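Type III chaperone protein ShcA (Pseudomonas syringae pv. tomato, PDB 4G6T) probably binds a type III effector as a CesT-family secretion chaperone and keeps it competent for export. Local coordinates at residues K10-D15 / L106-L111; N39-T44 / G117-M122; L54-L59 / R113-L118; G58-H63 / R123-A128; A82-G87 / A97-P102. All blocks are in the same frame, centred on the assembly; numbering follows the deposited sequence. Where two conformers were deposited one is given.

Contact 1. Residues K10-D15 / L106-L111; sequences KTLLDD and LSVPTL
Leu12 CD1 sits over one face of the peptide group that joins Ser107 to Val108, 3.7 Å from Ser107 C. The carboxylate of Asp15 takes no part across the contact: Asp15 packs through CB, 3.7 Å from Val108 CG2. The Asp14 carboxylate is engaged within its own helix, receiving Lys10 NZ on the syn side of OD2 in a salt bridge of 2.7 Å, one turn apart on helix 8-19. Leu12 buries the largest share of the interface. Its CG is anti to the backbone N (chi1 172°), and the two methyls beyond it divide the work. CD1 also meets Val108 CG2 at 3.6 Å, the two side chains sliding past each other in opposite directions, while CD2 lies 3.7 Å from Leu106 CD2, where the side chains cross at about a right angle. Here the N-terminal helix of the type III chaperone fold packs against the start of the C-terminal helix 108-127. That start is capped: Ser107 is the N-cap, and its OG accepts Thr110 N at 3.1 Å in a fairly straight bond (160°). Leu111 lies deeper, its CD2 4.2 Å from Leu12 CD2, and continues inward to Phe16, Leu45 and Leu56. Leu106 also touches Phe8 and Tyr9 of helix 8-19 and Leu54 of strand 53-59.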
# COMPACT_ATOMS: atom_id res chain seq x y z
N LYS A 10 5.89 10.81 3.77
CA LYS A 10 4.67 11.56 4.13
C LYS A 10 4.46 12.71 3.17
O LYS A 10 3.35 12.99 2.70
CB LYS A 10 4.78 12.09 5.54
CG LYS A 10 3.62 13.00 5.87
CD LYS A 10 3.70 13.64 7.23
CE LYS A 10 2.43 14.44 7.54
NZ LYS A 10 2.21 15.62 6.68
N THR A 11 5.50 13.48 2.89
CA THR A 11 5.36 14.58 1.96
C THR A 11 4.82 14.15 0.60
O THR A 11 3.98 14.80 -0.04
CB THR A 11 6.70 15.35 1.84
OG1 THR A 11 7.10 15.67 3.17
CG2 THR A 11 6.51 16.58 0.97
N LEU A 12 5.34 13.02 0.13
CA LEU A 12 4.88 12.46 -1.13
C LEU A 12 3.41 12.08 -1.01
O LEU A 12 2.64 12.35 -1.94
CB LEU A 12 5.70 11.21 -1.50
CG LEU A 12 5.19 10.44 -2.71
CD1 LEU A 12 5.27 11.26 -3.95
CD2 LEU A 12 6.02 9.15 -2.77
N LEU A 13 3.08 11.39 0.06
CA LEU A 13 1.70 10.97 0.31
C LEU A 13 0.74 12.14 0.37
O LEU A 13 -0.36 12.06 -0.23
CB LEU A 13 1.59 10.06 1.48
CG LEU A 13 0.23 9.37 1.70
CD1 LEU A 13 -0.09 8.49 0.50
CD2 LEU A 13 0.27 8.56 2.98
N ASP A 14 1.20 13.24 1.00
CA ASP A 14 0.39 14.48 0.95
C ASP A 14 0.20 15.04 -0.43
O ASP A 14 -0.91 15.48 -0.76
CB ASP A 14 1.07 15.54 1.81
CG ASP A 14 1.04 15.23 3.29
OD1 ASP A 14 0.34 14.29 3.76
OD2 ASP A 14 1.85 15.91 4.05
N ASP A 15 1.21 15.05 -1.24
CA ASP A 15 1.13 15.52 -2.62
C ASP A 15 0.23 14.61 -3.47
O ASP A 15 -0.48 15.08 -4.34
CB ASP A 15 2.51 15.64 -3.27
CG ASP A 15 3.29 16.88 -2.79
OD1 ASP A 15 2.69 17.66 -2.03
OD2 ASP A 15 4.45 17.09 -3.20
N LEU A 106 10.94 7.96 -6.37
CA LEU A 106 9.58 8.30 -6.01
C LEU A 106 9.19 9.65 -6.55
O LEU A 106 9.99 10.62 -6.58
CB LEU A 106 9.38 8.32 -4.51
CG LEU A 106 9.35 7.01 -3.76
CD1 LEU A 106 9.47 7.17 -2.23
CD2 LEU A 106 8.01 6.36 -4.15
N SER A 107 7.97 9.70 -7.02
CA SER A 107 7.30 10.91 -7.45
C SER A 107 5.84 10.63 -7.50
O SER A 107 5.43 9.46 -7.48
CB SER A 107 7.73 11.35 -8.86
OG SER A 107 7.23 10.47 -9.91
N VAL A 108 5.01 11.65 -7.59
CA VAL A 108 3.58 11.42 -7.61
C VAL A 108 3.18 10.63 -8.88
O VAL A 108 2.46 9.61 -8.75
CB VAL A 108 2.77 12.72 -7.41
CG1 VAL A 108 1.31 12.48 -7.68
CG2 VAL A 108 2.95 13.18 -5.96
N PRO A 109 3.66 11.00 -10.08
CA PRO A 109 3.27 10.18 -11.27
C PRO A 109 3.78 8.74 -11.19
O PRO A 109 3.04 7.84 -11.62
CB PRO A 109 3.91 10.90 -12.45
CG PRO A 109 4.11 12.33 -11.95
CD PRO A 109 4.42 12.21 -10.49
N THR A 110 4.98 8.53 -10.67
CA THR A 110 5.52 7.14 -10.51
C THR A 110 4.69 6.35 -9.55
O THR A 110 4.35 5.18 -9.82
CB THR A 110 7.01 7.12 -10.12
OG1 THR A 110 7.73 7.68 -11.23
CG2 THR A 110 7.49 5.72 -9.88
N LEU A 111 4.33 6.92 -8.42
CA LEU A 111 3.49 6.24 -7.49
C LEU A 111 2.15 5.87 -8.14
O LEU A 111 1.61 4.76 -7.93
CB LEU A 111 3.30 7.06 -6.20
CG LEU A 111 2.38 6.50 -5.12
CD1 LEU A 111 2.77 5.12 -4.61
CD2 LEU A 111 2.32 7.43 -3.92

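Contact 2. Residues N39-T44 / G117-M122; sequences NTFALT and GLLEWM
Leu118 meets Leu43 tip to tip, its CD2 3.9 Å from Leu43 CD1, as helix 108-127 lies over strand 41-48. The axes of strand 41-44 and helix 117-122 approach to 10.1 Å and run at 141° to each other. Next along the helix, Leu119 has CG anti to its carbonyl carbon (chi1 -72°) and uses CD2 against two strand residues: Leu43 CD1 at 3.8 Å, with the side chains at about a right angle, and Phe41 CD2 at 3.8 Å. The Glu120 carboxylate is taken up by a salt bridge to Arg123 and a hydrogen bond with an aromatic side chain of the other protein chain. Trp121 likewise serves another neighbour, giving NE1 to Gly85 O. Met122 closes the row with a Met-aromatic contact: SD stands 5.5 Å from the centroid of the Phe41 ring, in an oblique position, and the bend at chi3 (68°) brings CE to 3.7 Å from Phe41 CD1. The same methyl lies 3.7 Å from Ala42 O. On the strand side, Thr40 CB lies above one face of the Phe41 ring, toward its rim, and Thr40 and Phe41 together face Ile37 in a classic beta bulge. Ala42 O has its polar partner in the backbone of Leu59, and this buried interface coheres through dispersion between methyls, thioether and ring.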
# COMPACT_ATOMS: atom_id res chain seq x y z
N ASN A 39 -13.91 -0.33 -3.87
CA ASN A 39 -14.61 -1.26 -2.98
C ASN A 39 -14.31 -2.72 -3.25
O ASN A 39 -15.14 -3.61 -3.00
CB ASN A 39 -16.14 -1.08 -2.97
CG ASN A 39 -16.79 -1.68 -1.71
OD1 ASN A 39 -16.20 -1.68 -0.63
ND2 ASN A 39 -18.02 -2.21 -1.85
N THR A 40 -13.08 -2.98 -3.71
CA THR A 40 -12.75 -4.30 -4.21
C THR A 40 -11.38 -4.78 -3.79
O THR A 40 -11.22 -5.92 -3.44
CB THR A 40 -12.78 -4.43 -5.77
OG1 THR A 40 -13.98 -3.89 -6.36
CG2 THR A 40 -12.80 -5.90 -6.18
N PHE A 41 -10.38 -3.90 -3.85
CA PHE A 41 -9.01 -4.32 -3.64
C PHE A 41 -8.47 -3.75 -2.33
O PHE A 41 -8.66 -2.56 -2.03
CB PHE A 41 -8.13 -3.86 -4.76
CG PHE A 41 -8.40 -4.51 -6.06
CD1 PHE A 41 -8.17 -5.89 -6.18
CD2 PHE A 41 -8.78 -3.79 -7.15
CE1 PHE A 41 -8.38 -6.51 -7.36
CE2 PHE A 41 -8.97 -4.43 -8.36
CZ PHE A 41 -8.78 -5.80 -8.45
N ALA A 42 -7.70 -4.56 -1.63
CA ALA A 42 -7.00 -4.16 -0.46
C ALA A 42 -5.53 -3.87 -0.75
O ALA A 42 -4.87 -4.78 -1.26
CB ALA A 42 -7.14 -5.18 0.65
N LEU A 43 -5.04 -2.68 -0.42
CA LEU A 43 -3.68 -2.21 -0.82
C LEU A 43 -3.11 -1.51 0.39
O LEU A 43 -3.81 -0.85 1.19
CB LEU A 43 -3.72 -1.33 -2.06
CG LEU A 43 -2.47 -1.04 -2.91
CD1 LEU A 43 -2.81 -0.86 -4.38
CD2 LEU A 43 -1.74 0.20 -2.41
N THR A 44 -1.81 -1.65 0.60
CA THR A 44 -1.13 -0.94 1.67
C THR A 44 0.12 -0.31 1.13
O THR A 44 0.83 -0.93 0.32
CB THR A 44 -0.80 -1.75 2.91
OG1 THR A 44 -2.00 -2.42 3.36
CG2 THR A 44 -0.41 -0.73 3.98
N GLY A 117 -0.46 -0.27 -11.91
CA GLY A 117 0.16 -1.54 -12.35
C GLY A 117 -0.12 -2.67 -11.41
O GLY A 117 -0.39 -3.85 -11.82
N LEU A 118 0.01 -2.42 -10.13
CA LEU A 118 -0.22 -3.40 -9.15
C LEU A 118 -1.66 -3.84 -9.19
O LEU A 118 -1.94 -5.01 -9.00
CB LEU A 118 0.16 -2.88 -7.74
CG LEU A 118 -0.01 -3.79 -6.58
CD1 LEU A 118 0.88 -4.99 -6.78
CD2 LEU A 118 0.21 -3.12 -5.25
N LEU A 119 -2.57 -2.86 -9.27
CA LEU A 119 -3.99 -3.18 -9.29
C LEU A 119 -4.35 -4.04 -10.46
O LEU A 119 -5.18 -4.96 -10.27
CB LEU A 119 -4.82 -1.87 -9.27
CG LEU A 119 -4.78 -1.18 -7.91
CD1 LEU A 119 -5.13 0.33 -8.05
CD2 LEU A 119 -5.56 -1.82 -6.79
N GLU A 120 -3.84 -3.72 -11.63
CA GLU A 120 -4.19 -4.52 -12.81
C GLU A 120 -3.60 -5.93 -12.70
O GLU A 120 -4.24 -6.92 -13.14
CB GLU A 120 -3.88 -3.82 -14.06
CG GLU A 120 -4.71 -2.50 -14.28
CD GLU A 120 -6.22 -2.65 -13.93
OE1 GLU A 120 -6.90 -3.47 -14.57
OE2 GLU A 120 -6.73 -2.03 -12.98
N TRP A 121 -2.42 -6.08 -12.11
CA TRP A 121 -1.84 -7.39 -11.79
C TRP A 121 -2.71 -8.18 -10.87
O TRP A 121 -3.03 -9.36 -11.13
CB TRP A 121 -0.43 -7.14 -11.19
CG TRP A 121 0.36 -8.27 -10.59
CD1 TRP A 121 0.63 -8.53 -9.27
CD2 TRP A 121 1.11 -9.27 -11.32
NE1 TRP A 121 1.53 -9.57 -9.15
CE2 TRP A 121 1.84 -10.01 -10.37
CE3 TRP A 121 1.29 -9.53 -12.67
CZ2 TRP A 121 2.68 -11.08 -10.76
CZ3 TRP A 121 2.11 -10.58 -13.05
CH2 TRP A 121 2.75 -11.34 -12.09
N MET A 122 -3.20 -7.56 -9.79
CA MET A 122 -4.16 -8.15 -8.86
C MET A 122 -5.42 -8.58 -9.60
O MET A 122 -5.92 -9.67 -9.38
CB MET A 122 -4.46 -7.14 -7.76
CG MET A 122 -3.26 -6.98 -6.82
SD MET A 122 -3.33 -5.51 -5.80
CE MET A 122 -4.74 -5.97 -4.72

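Contact 3. Residues L54-L59 / R113-L118; sequences LLLIGL and REMAGL
Leu56 CD2 presses on the helix backbone itself, 3.7 Å from Met115 N and 3.7 Å from Glu114 CB, with Met115 CG close behind at 3.8 Å. The Leu56 and Glu114 side chains cross at about a right angle. The CG that carries this methyl is anti to the carbonyl carbon (chi1 -69°). Leu56 CB meets a further helix residue: Leu118 CD2 sits 3.8 Å from it. That methyl also lies over the strand backbone, 4.1 Å from both Ile57 N and Gly58 N, where Gly58 has no side chain between the strand and the helix. Toward Leu56, Glu114 offers its CB. Its chain bends at chi2 (-77°) and leads the carboxylate away, and OE1 accepts a hydrogen bond from Gln99 NE2 on the neighbouring strand 95-102. Further out, Leu56 is flanked by Leu45 of strand 41-48 and by Leu111 of the helix, while Leu118 also packs on Ala97 and Pro84. The strand is gripped by backbone bonds from both neighbours, Leu56 with Gln99 and Gly58 with Ala97, Ile57 with Thr44. Ile57 points away from the helix, and Leu55, Ile57 and Leu59 pack against side chains of the other protein chain. The short segments run nearly alongside, 23° apart with axes 9.4 Å from each other. This is the core of the type III chaperone fold: the C-terminal helix lies along the middle strand of a five-stranded antiparallel sheet, with one sheet face given to the helix.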
# COMPACT_ATOMS: atom_id res chain seq x y z
N LEU A 54 9.75 2.57 -0.70
CA LEU A 54 8.31 2.51 -0.41
C LEU A 54 7.79 1.22 -1.00
O LEU A 54 8.04 0.93 -2.18
CB LEU A 54 7.64 3.69 -1.04
CG LEU A 54 6.11 3.83 -0.75
CD1 LEU A 54 5.83 4.09 0.74
CD2 LEU A 54 5.44 4.86 -1.67
N LEU A 55 7.04 0.48 -0.22
CA LEU A 55 6.41 -0.76 -0.70
C LEU A 55 4.95 -0.55 -0.97
O LEU A 55 4.28 0.06 -0.13
CB LEU A 55 6.61 -1.87 0.27
CG LEU A 55 8.08 -2.20 0.59
CD1 LEU A 55 8.22 -2.99 1.86
CD2 LEU A 55 8.67 -2.83 -0.64
N LEU A 56 4.52 -1.06 -2.10
CA LEU A 56 3.09 -1.18 -2.44
C LEU A 56 2.75 -2.64 -2.28
O LEU A 56 3.38 -3.52 -2.92
CB LEU A 56 2.85 -0.74 -3.84
CG LEU A 56 2.98 0.72 -4.25
CD1 LEU A 56 4.22 1.40 -3.65
CD2 LEU A 56 2.93 0.95 -5.74
N ILE A 57 1.75 -2.97 -1.47
CA ILE A 57 1.44 -4.34 -1.14
C ILE A 57 -0.03 -4.56 -1.33
O ILE A 57 -0.85 -3.72 -0.90
CB ILE A 57 1.77 -4.70 0.30
CG1 ILE A 57 3.21 -4.25 0.70
CG2 ILE A 57 1.65 -6.22 0.54
CD1 ILE A 57 3.58 -4.33 2.16
N GLY A 58 -0.39 -5.62 -2.02
CA GLY A 58 -1.78 -5.91 -2.30
C GLY A 58 -2.18 -7.30 -1.94
O GLY A 58 -1.40 -8.25 -2.04
N LEU A 59 -3.44 -7.48 -1.56
CA LEU A 59 -4.02 -8.82 -1.27
C LEU A 59 -4.41 -9.49 -2.55
O LEU A 59 -5.21 -8.99 -3.30
CB LEU A 59 -5.25 -8.70 -0.34
CG LEU A 59 -5.99 -10.03 -0.14
CD1 LEU A 59 -5.15 -11.14 0.47
CD2 LEU A 59 -7.23 -9.79 0.78
N ARG A 113 1.43 5.46 -11.36
CA ARG A 113 1.66 4.43 -12.39
C ARG A 113 1.89 3.06 -11.75
O ARG A 113 1.31 2.01 -12.19
CB ARG A 113 2.87 4.81 -13.23
CG ARG A 113 3.14 3.86 -14.39
CD ARG A 113 4.26 4.33 -15.30
NE ARG A 113 5.53 4.55 -14.59
CZ ARG A 113 6.02 5.74 -14.23
NH1 ARG A 113 5.39 6.90 -14.48
NH2 ARG A 113 7.17 5.78 -13.62
N GLU A 114 2.68 2.99 -10.71
CA GLU A 114 2.96 1.76 -10.07
C GLU A 114 1.77 1.19 -9.31
O GLU A 114 1.57 -0.02 -9.28
CB GLU A 114 4.18 1.81 -9.16
CG GLU A 114 5.45 2.14 -9.95
CD GLU A 114 6.00 0.96 -10.73
OE1 GLU A 114 5.49 -0.20 -10.66
OE2 GLU A 114 6.97 1.24 -11.47
N MET A 115 0.94 2.05 -8.71
CA MET A 115 -0.26 1.56 -8.05
C MET A 115 -1.20 0.99 -9.09
O MET A 115 -1.75 -0.07 -8.84
CB MET A 115 -0.89 2.73 -7.32
CG MET A 115 -0.26 2.92 -5.99
SD MET A 115 -1.03 4.26 -5.04
CE MET A 115 -2.74 3.60 -5.25
N ALA A 116 -1.40 1.67 -10.19
CA ALA A 116 -2.32 1.15 -11.27
C ALA A 116 -1.76 -0.19 -11.77
O ALA A 116 -2.50 -1.15 -12.01
CB ALA A 116 -2.47 2.10 -12.36
N GLY A 117 -0.46 -0.27 -11.91
CA GLY A 117 0.16 -1.54 -12.35
C GLY A 117 -0.12 -2.67 -11.41
O GLY A 117 -0.39 -3.85 -11.82
N LEU A 118 0.01 -2.42 -10.13
CA LEU A 118 -0.22 -3.40 -9.15
C LEU A 118 -1.66 -3.84 -9.19
O LEU A 118 -1.94 -5.01 -9.00
CB LEU A 118 0.16 -2.88 -7.74
CG LEU A 118 -0.01 -3.79 -6.58
CD1 LEU A 118 0.88 -4.99 -6.78
CD2 LEU A 118 0.21 -3.12 -5.25

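Contact 4. Residues G58-H63 / R123-A128; sequences GLLEPH and RGWREA
Pro62 and Arg126 bring their backbones to a CA-CA distance of 4.7 Å, where the chain leaving strand 53-59 passes the C-terminal part of helix 108-127, the last helix of the type III chaperone fold. Two CA-H...O contacts join the main chains in reciprocal fashion. Arg126 CA lies 3.3 Å from Glu61 O with an angle of 158° at the hydrogen, and Pro62 CA lies 3.6 Å from Trp125 O. A water extends this pairing toward the C terminus: it accepts from His63 N at 2.6 Å and donates to Trp125 O at 2.7 Å and to Ala128 O at 2.9 Å, so the carbonyls of Trp125 and Ala128 are bridged to the loop backbone. Beside these main-chain contacts, Glu61 and Arg126 lie side by side and point the same way. The arginine chain has CG anti to the backbone N (chi1 -176°) and stays extended to NE, which brings the guanidinium beside the carboxylate. The salt bridge is long, Glu61 OE1 to Arg126 NH2 3.4 Å, and the two planes are turned 40° apart, so it is probably a loose electrostatic pairing. Each also packs on a basic side chain of the other protein chain. On the inner side, Trp125 is edge-to-face with Trp121 and touches Leu86, while Leu60 fills in between strand and helix against Leu86 and Ala97. Leu60 comes obliquely to the indole, and its CD2 methyl stops 3.7 Å from Trp125 CB.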
# COMPACT_ATOMS: atom_id res chain seq x y z
N GLY A 58 -0.39 -5.62 -2.02
CA GLY A 58 -1.78 -5.91 -2.30
C GLY A 58 -2.18 -7.30 -1.94
O GLY A 58 -1.40 -8.25 -2.04
N LEU A 59 -3.44 -7.48 -1.56
CA LEU A 59 -4.02 -8.82 -1.27
C LEU A 59 -4.41 -9.49 -2.55
O LEU A 59 -5.21 -8.99 -3.30
CB LEU A 59 -5.25 -8.70 -0.34
CG LEU A 59 -5.99 -10.03 -0.14
CD1 LEU A 59 -5.15 -11.14 0.47
CD2 LEU A 59 -7.23 -9.79 0.78
N LEU A 60 -3.77 -10.64 -2.89
CA LEU A 60 -4.09 -11.38 -4.10
C LEU A 60 -5.20 -12.37 -3.75
O LEU A 60 -5.25 -12.85 -2.63
CB LEU A 60 -2.87 -12.17 -4.60
CG LEU A 60 -1.97 -11.43 -5.52
CD1 LEU A 60 -0.79 -12.40 -5.75
CD2 LEU A 60 -2.51 -10.89 -6.82
N GLU A 61 -6.02 -12.72 -4.71
CA GLU A 61 -7.09 -13.70 -4.49
C GLU A 61 -7.20 -14.62 -5.68
O GLU A 61 -8.15 -14.61 -6.43
CB GLU A 61 -8.44 -12.98 -4.17
CG GLU A 61 -8.48 -12.28 -2.78
CD GLU A 61 -9.91 -12.10 -2.21
OE1 GLU A 61 -10.89 -12.12 -3.02
OE2 GLU A 61 -10.05 -11.95 -0.94
N PRO A 62 -6.16 -15.46 -5.89
CA PRO A 62 -6.20 -16.44 -6.98
C PRO A 62 -7.29 -17.51 -6.75
O PRO A 62 -7.54 -17.85 -5.62
CB PRO A 62 -4.79 -17.07 -6.93
CG PRO A 62 -4.29 -16.85 -5.58
CD PRO A 62 -4.96 -15.60 -5.06
N HIS A 63 -7.88 -18.02 -7.83
CA HIS A 63 -8.69 -19.26 -7.76
C HIS A 63 -7.98 -20.32 -6.95
O HIS A 63 -6.79 -20.62 -7.16
CB HIS A 63 -9.00 -19.76 -9.17
CG HIS A 63 -10.11 -20.75 -9.22
ND1 HIS A 63 -10.14 -21.84 -8.42
CD2 HIS A 63 -11.28 -20.78 -9.97
CE1 HIS A 63 -11.27 -22.53 -8.65
NE2 HIS A 63 -11.97 -21.89 -9.61
N ARG A 123 -5.90 -7.72 -10.47
CA ARG A 123 -7.15 -8.01 -11.20
C ARG A 123 -6.94 -9.27 -12.04
O ARG A 123 -7.79 -10.17 -12.02
CB ARG A 123 -7.57 -6.84 -12.06
CG ARG A 123 -8.94 -7.05 -12.69
CD ARG A 123 -9.35 -5.94 -13.64
NE ARG A 123 -9.06 -4.62 -13.11
CZ ARG A 123 -9.73 -3.97 -12.15
NH1 ARG A 123 -10.79 -4.49 -11.54
NH2 ARG A 123 -9.30 -2.78 -11.78
N GLY A 124 -5.81 -9.33 -12.73
CA GLY A 124 -5.54 -10.50 -13.62
C GLY A 124 -5.51 -11.76 -12.83
O GLY A 124 -6.09 -12.81 -13.24
N TRP A 125 -4.85 -11.79 -11.68
CA TRP A 125 -4.75 -13.01 -10.89
C TRP A 125 -6.07 -13.46 -10.31
O TRP A 125 -6.31 -14.62 -10.05
CB TRP A 125 -3.71 -12.88 -9.76
CG TRP A 125 -2.31 -13.03 -10.33
CD1 TRP A 125 -1.37 -12.05 -10.52
CD2 TRP A 125 -1.73 -14.26 -10.91
NE1 TRP A 125 -0.25 -12.57 -11.14
CE2 TRP A 125 -0.43 -13.88 -11.44
CE3 TRP A 125 -2.18 -15.58 -11.05
CZ2 TRP A 125 0.44 -14.81 -12.04
CZ3 TRP A 125 -1.30 -16.50 -11.67
CH2 TRP A 125 -0.05 -16.12 -12.15
N ARG A 126 -6.93 -12.50 -10.01
CA ARG A 126 -8.13 -12.84 -9.26
C ARG A 126 -9.04 -13.53 -10.20
O ARG A 126 -9.89 -14.32 -9.76
CB ARG A 126 -8.81 -11.55 -8.76
CG ARG A 126 -10.02 -11.78 -7.89
CD ARG A 126 -10.69 -10.46 -7.52
NE ARG A 126 -11.57 -10.74 -6.40
CZ ARG A 126 -12.67 -11.53 -6.43
NH1 ARG A 126 -13.10 -12.15 -7.57
NH2 ARG A 126 -13.37 -11.70 -5.31
N GLU A 127 -8.99 -13.15 -11.44
CA GLU A 127 -9.89 -13.75 -12.41
C GLU A 127 -9.26 -14.79 -13.32
O GLU A 127 -9.95 -15.33 -14.18
CB GLU A 127 -10.54 -12.63 -13.19
CG GLU A 127 -9.65 -11.95 -14.19
CD GLU A 127 -10.04 -12.27 -15.60
OE1 GLU A 127 -9.11 -12.38 -16.44
OE2 GLU A 127 -11.26 -12.41 -15.89
N ALA A 128 -7.98 -15.09 -13.15
CA ALA A 128 -7.31 -16.09 -14.00
C ALA A 128 -7.99 -17.45 -13.82
O ALA A 128 -8.60 -17.69 -12.78
CB ALA A 128 -5.81 -16.17 -13.68
O HOH W 1 -7.67 -16.90 -10.19

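Contact 5. Residues A82-G87 / A97-P102; sequences AGPGLG and AYQSIP
Ala82 O, just past the end of helix 77-81, accepts Gln99 NE2 at 2.9 Å, in the carbonyl plane on a lone pair and almost in the plane of the amide. Gly83 O and Gln99 OE1 lie 2.7 Å and 2.6 Å from the same water. The glutamine amide is further fixed by Ser100 N on OE1. Pro84 sets its CA against Tyr98 O. With Gly85 the beta hairpin of strands 85-88 and 95-102 begins: Gly85 and Tyr98 form an antiparallel hydrogen-bonded pair, Gly85 N to Tyr98 O 2.8 Å and Tyr98 N to Gly85 O 3.1 Å, the latter donor standing 51° above the carbonyl plane. With Trp121 NE1, Gly85 O serves two donors. Tyr98 CG takes the crowded position (chi1 66°), and one face of the ring covers Gly85 CA, 4.0 Å from centroid to CA, a CH-pi contact. Leu86, in a non-hydrogen-bonded pair with Ala97, shares with it the face covered by helix 108-127. A water accepts from both Leu86 N and Tyr98 OH. The short outermost strand is thus secured by backbone bonds supplemented by a side-chain amide, a ring face and bridging water.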
# COMPACT_ATOMS: atom_id res chain seq x y z
N ALA A 82 10.37 -5.72 -14.35
CA ALA A 82 10.42 -4.78 -13.22
C ALA A 82 9.03 -4.46 -12.71
O ALA A 82 8.88 -3.54 -11.91
CB ALA A 82 11.13 -3.48 -13.60
N GLY A 83 8.07 -5.25 -13.12
CA GLY A 83 6.70 -5.14 -12.60
C GLY A 83 6.49 -5.82 -11.31
O GLY A 83 7.39 -6.23 -10.61
N PRO A 84 5.21 -5.85 -10.84
CA PRO A 84 4.94 -6.43 -9.57
C PRO A 84 5.24 -7.90 -9.38
O PRO A 84 5.28 -8.62 -10.39
CB PRO A 84 3.39 -6.27 -9.40
CG PRO A 84 2.95 -5.55 -10.55
CD PRO A 84 4.04 -5.30 -11.55
N GLY A 85 5.45 -8.30 -8.19
CA GLY A 85 5.74 -9.67 -7.84
C GLY A 85 4.58 -10.29 -7.11
O GLY A 85 3.53 -9.63 -6.88
N LEU A 86 4.78 -11.52 -6.70
CA LEU A 86 3.87 -12.20 -5.79
C LEU A 86 4.61 -13.23 -4.95
O LEU A 86 5.75 -13.70 -5.28
CB LEU A 86 2.71 -12.81 -6.57
CG LEU A 86 2.90 -14.05 -7.43
CD1 LEU A 86 3.08 -15.31 -6.54
CD2 LEU A 86 1.76 -14.26 -8.44
N GLY A 87 4.01 -13.60 -3.84
CA GLY A 87 4.50 -14.62 -2.98
C GLY A 87 3.49 -14.98 -1.93
O GLY A 87 2.47 -14.30 -1.78
N ALA A 97 0.67 -9.53 -3.52
CA ALA A 97 1.30 -8.89 -4.65
C ALA A 97 2.10 -7.68 -4.10
O ALA A 97 1.78 -7.13 -3.05
CB ALA A 97 0.30 -8.43 -5.66
N TYR A 98 3.22 -7.35 -4.74
CA TYR A 98 4.06 -6.28 -4.20
C TYR A 98 4.82 -5.57 -5.31
O TYR A 98 5.13 -6.14 -6.41
CB TYR A 98 5.01 -6.78 -3.12
CG TYR A 98 6.04 -7.74 -3.70
CD1 TYR A 98 7.27 -7.24 -4.12
CD2 TYR A 98 5.81 -9.07 -3.74
CE1 TYR A 98 8.25 -8.10 -4.59
CE2 TYR A 98 6.79 -9.94 -4.27
CZ TYR A 98 8.00 -9.41 -4.70
OH TYR A 98 8.95 -10.23 -5.29
N GLN A 99 5.13 -4.30 -5.06
CA GLN A 99 6.07 -3.53 -5.91
C GLN A 99 6.87 -2.68 -4.96
O GLN A 99 6.34 -2.19 -3.96
CB GLN A 99 5.36 -2.71 -6.93
CG GLN A 99 6.22 -1.78 -7.80
CD GLN A 99 7.27 -2.51 -8.62
OE1 GLN A 99 8.14 -3.18 -8.08
NE2 GLN A 99 7.07 -2.49 -9.89
N SER A 100 8.15 -2.51 -5.20
CA SER A 100 8.98 -1.63 -4.40
C SER A 100 9.44 -0.50 -5.26
O SER A 100 9.79 -0.65 -6.43
CB SER A 100 10.20 -2.35 -3.83
OG SER A 100 11.05 -1.44 -3.17
N ILE A 101 9.46 0.71 -4.69
CA ILE A 101 9.95 1.91 -5.40
C ILE A 101 11.07 2.51 -4.51
O ILE A 101 10.84 2.92 -3.37
CB ILE A 101 8.87 2.97 -5.67
CG1 ILE A 101 7.59 2.41 -6.30
CG2 ILE A 101 9.50 4.09 -6.50
CD1 ILE A 101 6.42 3.40 -6.33
N PRO A 102 12.31 2.55 -5.02
CA PRO A 102 13.36 3.19 -4.20
C PRO A 102 13.05 4.67 -4.03
O PRO A 102 12.47 5.30 -4.91
CB PRO A 102 14.61 3.02 -5.03
CG PRO A 102 14.29 2.06 -6.10
CD PRO A 102 12.80 2.04 -6.33
O HOH W 2 9.42 -5.20 -9.17
O HOH W 3 7.70 -12.23 -6.87

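In the fold
From the N terminus, helix 8-19 is tied by contact 1 to the start of helix 108-127, closing a long loop that encloses the whole sheet. Contacts 2, 3 and 4 each cross it, because their first segments lie inside that loop and their second segments lie farther along the same helix. Contacts 2 and 3 end on overlapping helix residues, contacts 3 and 4 start from overlapping strand residues, and contacts 2 and 4 cross. Together they fasten strands 41-48 and 53-59 along the helix. Contact 5 closes a short hairpin nested inside all four loops and adds the sheet edge. Contacts 1 and 4 lie on opposite sides of the chain's centre, their centres 26 Å apart.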